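Local coordinates for protein esterase (Xanthomonas oryzae pv. oryzae, PDB 3H2G) that acts as an esterase that degrades the rice cell wall and serves as a virulence factor of this bacterial pathogen, at residues A[18-22]-A[38-44]; A[45-49]-A[95-100]. All coordinates share one frame; numbering follows the deposited sequence.

Both contacts use strand 43-54 of the mixed sheet in an alpha/beta-hydrolase fold. Interaction 1 lies at the start of that strand and packs the loop leading into it against helix 18-26. Its centre is about 25 Å from the chain centre, and it is partly buried. Polar side chains grip backbone N-H groups there, and Ala40, Ile21 and Val44 pack their apolar groups beside these bonds. Interaction 2 follows directly along the strand and is a buried contact with helix 96-102, its centre about 16 Å from the chain centre. Its chemistry is a charged network of two glutamates and one lysine beside a thin apolar layer. The centres of the two contacts are about 18 Å apart.

Interaction 1 of 2, residues A[18-22]-A[38-44]; sequences RDAIS and EQAKCNV
Arg18 lays its aliphatic chain over the backbone of Ala40 and Lys41, with CG 3.2 Å from Ala40 O and CD 3.4 Å from Lys41 C. With chi1 at -176°, CG swings away from the backbone N and the chain crosses the loop. The contact joins the first turn of helix 18-26 to the start of strand 43-54, the second strand from one edge of the alpha/beta-hydrolase sheet. Cys42, in the same loop, is tied to Cys75 by a disulfide. Two hydrogen bonds hold the helix, one to the start of the strand and one to the loop before it. Arg18 N donates to Asn43 OD1 at 2.8 Å, in the carbonyl plane and on a lone pair. Ala40 N donates to Ser22 OG at 2.9 Å. The Ala40 methyl faces the helix, and its CB lies 3.6 Å from Ile21 CG2. The other branch of Ile21 meets Val44 at about a right angle, with Ile21 CD1 a tight 3.5 Å from Val44 CG2. Helix 108-114 touches both of these side chains. Cys42 O is buried here without a polar partner. One water donates to both backbone carbonyls at the far end, 2.8 Å from Ser22 O and 2.5 Å from Glu38 O.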
ATOM      1  N   ARG A  18     -16.947   0.482  21.308  1.00  8.74           N
ATOM      2  CA  ARG A  18     -17.329   1.678  20.578  1.00 10.02           C
ATOM      3  C   ARG A  18     -16.899   2.918  21.363  1.00  9.12           C
ATOM      4  O   ARG A  18     -16.370   3.866  20.789  1.00  6.79           O
ATOM      5  CB  ARG A  18     -18.844   1.704  20.369  1.00 10.27           C
ATOM      6  CG  ARG A  18     -19.330   2.867  19.523  1.00 15.77           C
ATOM      7  CD  ARG A  18     -20.852   2.910  19.425  1.00 19.00           C
ATOM      8  NE  ARG A  18     -21.470   3.599  20.556  1.00 26.61           N
ATOM      9  CZ  ARG A  18     -21.622   3.078  21.770  1.00 29.04           C
ATOM     10  NH1 ARG A  18     -21.206   1.847  22.031  1.00 32.85           N
ATOM     11  NH2 ARG A  18     -22.193   3.796  22.729  1.00 32.83           N
ATOM     12  N   ASP A  19     -17.117   2.902  22.678  1.00  8.56           N
ATOM     13  CA  ASP A  19     -16.752   4.047  23.515  1.00 10.33           C
ATOM     14  C   ASP A  19     -15.248   4.287  23.582  1.00 10.37           C
ATOM     15  O   ASP A  19     -14.797   5.434  23.574  1.00 10.30           O
ATOM     16  CB  ASP A  19     -17.301   3.884  24.938  1.00 14.10           C
ATOM     17  CG  ASP A  19     -18.816   3.968  24.997  1.00 17.85           C
ATOM     18  OD1 ASP A  19     -19.415   4.623  24.117  1.00 18.42           O
ATOM     19  OD2 ASP A  19     -19.406   3.389  25.935  1.00 21.24           O
ATOM     20  N   ALA A  20     -14.472   3.211  23.661  1.00  8.54           N
ATOM     21  CA  ALA A  20     -13.018   3.332  23.715  1.00  9.21           C
ATOM     22  C   ALA A  20     -12.532   3.993  22.426  1.00  9.46           C
ATOM     23  O   ALA A  20     -11.641   4.842  22.445  1.00  9.57           O
ATOM     24  CB  ALA A  20     -12.381   1.955  23.875  1.00  8.25           C
ATOM     25  N   ILE A  21     -13.128   3.602  21.305  1.00  8.20           N
ATOM     26  CA  ILE A  21     -12.755   4.168  20.015  1.00  8.13           C
ATOM     27  C   ILE A  21     -13.161   5.643  19.946  1.00  8.08           C
ATOM     28  O   ILE A  21     -12.391   6.479  19.479  1.00  8.31           O
ATOM     29  CB  ILE A  21     -13.403   3.367  18.857  1.00  7.05           C
ATOM     30  CG1 ILE A  21     -12.835   1.941  18.850  1.00  6.04           C
ATOM     31  CG2 ILE A  21     -13.130   4.055  17.518  1.00  7.54           C
ATOM     32  CD1 ILE A  21     -13.477   1.003  17.841  1.00  9.97           C
ATOM     33  N   SER A  22     -14.360   5.964  20.424  1.00  8.92           N
ATOM     34  CA  SER A  22     -14.823   7.349  20.423  1.00  9.87           C
ATOM     35  C   SER A  22     -13.888   8.208  21.266  1.00 11.42           C
ATOM     36  O   SER A  22     -13.619   9.362  20.934  1.00 13.53           O
ATOM     37  CB  SER A  22     -16.244   7.451  20.984  1.00  9.38           C
ATOM     38  OG  SER A  22     -17.195   6.954  20.065  1.00  7.84           O
ATOM     39  N   GLU A  38     -15.961  13.262  15.918  1.00 24.11           N
ATOM     40  CA  GLU A  38     -16.470  12.006  15.378  1.00 22.07           C
ATOM     41  C   GLU A  38     -16.686  10.953  16.456  1.00 18.88           C
ATOM     42  O   GLU A  38     -15.852  10.776  17.342  1.00 18.18           O
ATOM     43  CB  GLU A  38     -15.492  11.456  14.338  1.00 23.82           C
ATOM     44  CG  GLU A  38     -16.105  11.197  12.978  1.00 26.10           C
ATOM     45  CD  GLU A  38     -15.079  10.745  11.963  1.00 26.08           C
ATOM     46  OE1 GLU A  38     -14.569   9.612  12.093  1.00 24.72           O
ATOM     47  OE2 GLU A  38     -14.772  11.530  11.042  1.00 28.53           O
ATOM     48  N   GLN A  39     -17.812  10.254  16.375  1.00 17.45           N
ATOM     49  CA  GLN A  39     -18.120   9.206  17.339  1.00 16.50           C
ATOM     50  C   GLN A  39     -18.208   7.862  16.630  1.00 13.79           C
ATOM     51  O   GLN A  39     -18.781   7.758  15.546  1.00 11.93           O
ATOM     52  CB  GLN A  39     -19.442   9.501  18.049  1.00 18.66           C
ATOM     53  CG  GLN A  39     -19.408  10.733  18.940  1.00 23.31           C
ATOM     54  CD  GLN A  39     -20.718  10.957  19.669  1.00 26.79           C
ATOM     55  OE1 GLN A  39     -21.196  10.082  20.391  1.00 29.32           O
ATOM     56  NE2 GLN A  39     -21.305  12.132  19.483  1.00 30.05           N
ATOM     57  N   ALA A  40     -17.628   6.835  17.242  1.00 11.82           N
ATOM     58  CA  ALA A  40     -17.659   5.500  16.660  1.00 11.45           C
ATOM     59  C   ALA A  40     -19.073   4.957  16.762  1.00 10.76           C
ATOM     60  O   ALA A  40     -19.835   5.351  17.646  1.00 10.28           O
ATOM     61  CB  ALA A  40     -16.693   4.578  17.403  1.00 10.58           C
ATOM     62  N   LYS A  41     -19.437   4.063  15.851  1.00 11.48           N
ATOM     63  CA  LYS A  41     -20.767   3.474  15.907  1.00 12.51           C
ATOM     64  C   LYS A  41     -20.671   1.975  16.141  1.00  9.64           C
ATOM     65  O   LYS A  41     -21.663   1.334  16.482  1.00  8.91           O
ATOM     66  CB  LYS A  41     -21.544   3.738  14.614  1.00 16.94           C
ATOM     67  CG  LYS A  41     -21.010   3.016  13.394  1.00 22.42           C
ATOM     68  CD  LYS A  41     -22.131   2.703  12.403  1.00 27.20           C
ATOM     69  CE  LYS A  41     -22.893   3.953  11.994  1.00 30.17           C
ATOM     70  NZ  LYS A  41     -24.002   3.633  11.050  1.00 34.77           N
ATOM     71  N   CYS A  42     -19.468   1.427  15.987  1.00  7.09           N
ATOM     72  CA  CYS A  42     -19.252  -0.013  16.133  1.00  7.44           C
ATOM     73  C   CYS A  42     -18.113  -0.417  17.058  1.00  7.58           C
ATOM     74  O   CYS A  42     -17.139   0.322  17.227  1.00  6.11           O
ATOM     75  CB  CYS A  42     -18.943  -0.625  14.760  1.00  7.46           C
ATOM     76  SG  CYS A  42     -20.103  -0.169  13.438  1.00  9.29           S
ATOM     77  N   ASN A  43     -18.244  -1.603  17.651  1.00  7.43           N
ATOM     78  CA  ASN A  43     -17.171  -2.161  18.466  1.00  6.76           C
ATOM     79  C   ASN A  43     -16.344  -2.777  17.333  1.00  6.79           C
ATOM     80  O   ASN A  43     -16.881  -3.026  16.251  1.00  5.33           O
ATOM     81  CB  ASN A  43     -17.664  -3.293  19.384  1.00  9.27           C
ATOM     82  CG  ASN A  43     -18.697  -2.835  20.402  1.00 11.17           C
ATOM     83  OD1 ASN A  43     -18.538  -1.804  21.055  1.00 10.60           O
ATOM     84  ND2 ASN A  43     -19.756  -3.626  20.557  1.00 13.37           N
ATOM     85  N   VAL A  44     -15.059  -3.024  17.557  1.00  6.60           N
ATOM     86  CA  VAL A  44     -14.234  -3.604  16.500  1.00  6.70           C
ATOM     87  C   VAL A  44     -13.437  -4.809  16.979  1.00  7.76           C
ATOM     88  O   VAL A  44     -12.717  -4.730  17.971  1.00  7.74           O
ATOM     89  CB  VAL A  44     -13.244  -2.563  15.925  1.00  5.10           C
ATOM     90  CG1 VAL A  44     -12.380  -3.204  14.845  1.00  5.02           C
ATOM     91  CG2 VAL A  44     -14.008  -1.377  15.356  1.00  5.30           C
TER
HETATM   92  O   HOH W   1     -21.231  -0.949  20.661  1.00 11.05           O
HETATM   93  O   HOH W   2     -15.608  11.015  19.854  1.00 19.53           O

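Interaction 2 of 2, residues A[45-49]-A[95-100]; sequences RVAEF and EQAKEI
Glu48 and Lys98 form a salt bridge between strand 43-54 and helix 96-102. Lys98 NZ donates to Glu48 OE2 at 2.7 Å. It meets that oxygen on the syn side, 22° out of the carboxylate plane. The same nitrogen donates to Glu95 OE1 at 2.9 Å, again from the syn side. Lys98 therefore sits between two carboxylates, whose planes are tilted against each other. Glu48 OE2 and Glu95 OE1 approach to 3.8 Å, and the lysine charge probably offsets their repulsion. Lys98 turns at its last torsion (chi4 61°), which brings NZ round to the acids. Glu48 instead stretches out beyond CG, carrying its carboxylate from the strand to the helix start.

Water adds to the polar network. One molecule donates to Glu48 OE1 at 2.5 Å and accepts a weak bond from Lys98 NZ. Glu48 OE1 also accepts a bond from Asn11 ND2 of the neighbouring strand 7-16.

In the fold, this is a helix packed on a sheet of the alpha/beta-hydrolase type. The short segments run roughly antiparallel, at 150°, and their axes come within 8.1 Å at closest approach. Glu95 occupies the N-cap position of the helix, so the charged network lies at the helix start.

The apolar contacts continue from there toward the beginning of the strand. Ala97 turns its methyl to the strand, with CB 3.7 Å from Glu48 CB. The methyl sits between helix and strand; Val66 of strand 60-71 also touches it. Next along, the two branches of Val46 reach different parts of the helix. CG1 faces the backbone carbonyl of Ala97. Val46 CG2 meets Ile100 CG2 more loosely, at 4.3 Å.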
ATOM      1  N   ARG A  45     -13.573  -5.920  16.263  1.00  6.78           N
ATOM      2  CA  ARG A  45     -12.850  -7.138  16.604  1.00  8.37           C
ATOM      3  C   ARG A  45     -11.655  -7.265  15.671  1.00  8.31           C
ATOM      4  O   ARG A  45     -11.777  -7.049  14.463  1.00  7.59           O
ATOM      5  CB  ARG A  45     -13.757  -8.360  16.444  1.00  9.14           C
ATOM      6  CG  ARG A  45     -13.157  -9.650  16.985  1.00 13.75           C
ATOM      7  CD  ARG A  45     -14.100 -10.823  16.777  1.00 17.74           C
ATOM      8  NE  ARG A  45     -13.690 -11.992  17.549  1.00 21.00           N
ATOM      9  CZ  ARG A  45     -14.202 -13.208  17.393  1.00 23.86           C
ATOM     10  NH1 ARG A  45     -15.146 -13.419  16.485  1.00 24.98           N
ATOM     11  NH2 ARG A  45     -13.771 -14.212  18.145  1.00 24.57           N
ATOM     12  N   VAL A  46     -10.499  -7.607  16.234  1.00  6.90           N
ATOM     13  CA  VAL A  46      -9.283  -7.766  15.452  1.00  8.32           C
ATOM     14  C   VAL A  46      -8.937  -9.240  15.287  1.00  8.32           C
ATOM     15  O   VAL A  46      -8.806  -9.974  16.267  1.00  7.95           O
ATOM     16  CB  VAL A  46      -8.086  -7.058  16.120  1.00  8.42           C
ATOM     17  CG1 VAL A  46      -6.840  -7.201  15.249  1.00  7.23           C
ATOM     18  CG2 VAL A  46      -8.414  -5.593  16.347  1.00  9.55           C
ATOM     19  N   ALA A  47      -8.794  -9.667  14.038  1.00  8.62           N
ATOM     20  CA  ALA A  47      -8.452 -11.049  13.740  1.00  8.41           C
ATOM     21  C   ALA A  47      -7.261 -11.095  12.795  1.00  8.75           C
ATOM     22  O   ALA A  47      -6.969 -10.125  12.093  1.00  7.06           O
ATOM     23  CB  ALA A  47      -9.646 -11.766  13.111  1.00  9.61           C
ATOM     24  N   GLU A  48      -6.561 -12.223  12.804  1.00  9.27           N
ATOM     25  CA  GLU A  48      -5.412 -12.423  11.937  1.00  9.01           C
ATOM     26  C   GLU A  48      -5.636 -13.755  11.243  1.00  8.15           C
ATOM     27  O   GLU A  48      -6.438 -14.574  11.699  1.00  8.40           O
ATOM     28  CB  GLU A  48      -4.118 -12.461  12.756  1.00  8.90           C
ATOM     29  CG  GLU A  48      -4.046 -13.603  13.758  1.00  9.68           C
ATOM     30  CD  GLU A  48      -2.837 -13.508  14.665  1.00 12.08           C
ATOM     31  OE1 GLU A  48      -2.663 -14.407  15.514  1.00 10.41           O
ATOM     32  OE2 GLU A  48      -2.061 -12.537  14.535  1.00 10.85           O
ATOM     33  N   PHE A  49      -4.939 -13.975  10.136  1.00  8.42           N
ATOM     34  CA  PHE A  49      -5.104 -15.223   9.413  1.00  6.80           C
ATOM     35  C   PHE A  49      -3.984 -15.444   8.405  1.00  7.57           C
ATOM     36  O   PHE A  49      -3.262 -14.512   8.048  1.00  5.25           O
ATOM     37  CB  PHE A  49      -6.475 -15.236   8.713  1.00  7.40           C
ATOM     38  CG  PHE A  49      -6.638 -14.171   7.656  1.00  6.83           C
ATOM     39  CD1 PHE A  49      -6.304 -14.430   6.329  1.00  6.87           C
ATOM     40  CD2 PHE A  49      -7.110 -12.903   7.992  1.00  7.37           C
ATOM     41  CE1 PHE A  49      -6.438 -13.437   5.347  1.00  7.96           C
ATOM     42  CE2 PHE A  49      -7.248 -11.901   7.019  1.00  4.94           C
ATOM     43  CZ  PHE A  49      -6.911 -12.170   5.698  1.00  7.44           C
ATOM     44  N   GLU A  95       3.599  -7.865  11.201  1.00  6.59           N
ATOM     45  CA  GLU A  95       2.228  -8.297  10.922  1.00  7.44           C
ATOM     46  C   GLU A  95       1.291  -7.153  11.325  1.00  6.77           C
ATOM     47  O   GLU A  95       1.312  -6.704  12.473  1.00  5.72           O
ATOM     48  CB  GLU A  95       1.877  -9.536  11.745  1.00  8.01           C
ATOM     49  CG  GLU A  95       2.680 -10.782  11.412  1.00 10.47           C
ATOM     50  CD  GLU A  95       2.500 -11.870  12.455  1.00 12.31           C
ATOM     51  OE1 GLU A  95       1.347 -12.119  12.867  1.00 10.59           O
ATOM     52  OE2 GLU A  95       3.510 -12.478  12.861  1.00 12.22           O
ATOM     53  N   GLN A  96       0.469  -6.680  10.393  1.00  6.19           N
ATOM     54  CA  GLN A  96      -0.451  -5.584  10.696  1.00  6.18           C
ATOM     55  C   GLN A  96      -1.370  -5.867  11.884  1.00  6.59           C
ATOM     56  O   GLN A  96      -1.614  -4.990  12.712  1.00  5.59           O
ATOM     57  CB  GLN A  96      -1.332  -5.265   9.492  1.00  7.39           C
ATOM     58  CG  GLN A  96      -0.600  -4.767   8.270  1.00  8.71           C
ATOM     59  CD  GLN A  96      -1.546  -4.579   7.106  1.00  8.69           C
ATOM     60  OE1 GLN A  96      -2.238  -3.565   7.008  1.00  8.48           O
ATOM     61  NE2 GLN A  96      -1.602  -5.572   6.230  1.00  8.12           N
ATOM     62  N   ALA A  97      -1.893  -7.088  11.952  1.00  6.41           N
ATOM     63  CA  ALA A  97      -2.806  -7.469  13.024  1.00  6.91           C
ATOM     64  C   ALA A  97      -2.182  -7.301  14.405  1.00  7.71           C
ATOM     65  O   ALA A  97      -2.798  -6.737  15.309  1.00  7.04           O
ATOM     66  CB  ALA A  97      -3.271  -8.908  12.830  1.00  6.32           C
ATOM     67  N   LYS A  98      -0.959  -7.786  14.567  1.00  8.17           N
ATOM     68  CA  LYS A  98      -0.285  -7.675  15.852  1.00  8.90           C
ATOM     69  C   LYS A  98       0.109  -6.235  16.168  1.00  9.31           C
ATOM     70  O   LYS A  98       0.159  -5.843  17.334  1.00 10.38           O
ATOM     71  CB  LYS A  98       0.935  -8.598  15.887  1.00  9.21           C
ATOM     72  CG  LYS A  98       0.542 -10.068  15.998  1.00  9.07           C
ATOM     73  CD  LYS A  98       1.738 -10.978  16.207  1.00 10.81           C
ATOM     74  CE  LYS A  98       1.289 -12.399  16.532  1.00 10.85           C
ATOM     75  NZ  LYS A  98       0.482 -13.012  15.442  1.00  8.09           N
ATOM     76  N   GLU A  99       0.381  -5.447  15.131  1.00  8.41           N
ATOM     77  CA  GLU A  99       0.748  -4.049  15.322  1.00  9.27           C
ATOM     78  C   GLU A  99      -0.453  -3.277  15.878  1.00  9.11           C
ATOM     79  O   GLU A  99      -0.310  -2.467  16.793  1.00  8.55           O
ATOM     80  CB  GLU A  99       1.205  -3.437  13.996  1.00 10.49           C
ATOM     81  CG  GLU A  99       1.678  -1.990  14.083  1.00 14.03           C
ATOM     82  CD  GLU A  99       2.780  -1.784  15.109  1.00 18.49           C
ATOM     83  OE1 GLU A  99       3.671  -2.654  15.223  1.00 19.24           O
ATOM     84  OE2 GLU A  99       2.762  -0.741  15.795  1.00 21.23           O
ATOM     85  N   ILE A 100      -1.638  -3.531  15.326  1.00  7.96           N
ATOM     86  CA  ILE A 100      -2.843  -2.857  15.801  1.00  7.80           C
ATOM     87  C   ILE A 100      -3.090  -3.272  17.249  1.00  8.67           C
ATOM     88  O   ILE A 100      -3.468  -2.456  18.091  1.00  8.60           O
ATOM     89  CB  ILE A 100      -4.066  -3.224  14.931  1.00  8.75           C
ATOM     90  CG1 ILE A 100      -3.878  -2.650  13.522  1.00  8.84           C
ATOM     91  CG2 ILE A 100      -5.348  -2.692  15.563  1.00  8.63           C
ATOM     92  CD1 ILE A 100      -5.002  -2.974  12.562  1.00 12.75           C
TER
HETATM   93  O   HOH W   3      -1.272 -14.720  17.623  1.00 16.06           O
HETATM   94  O   HOH W   4      -0.936 -11.229  12.304  1.00 18.05           O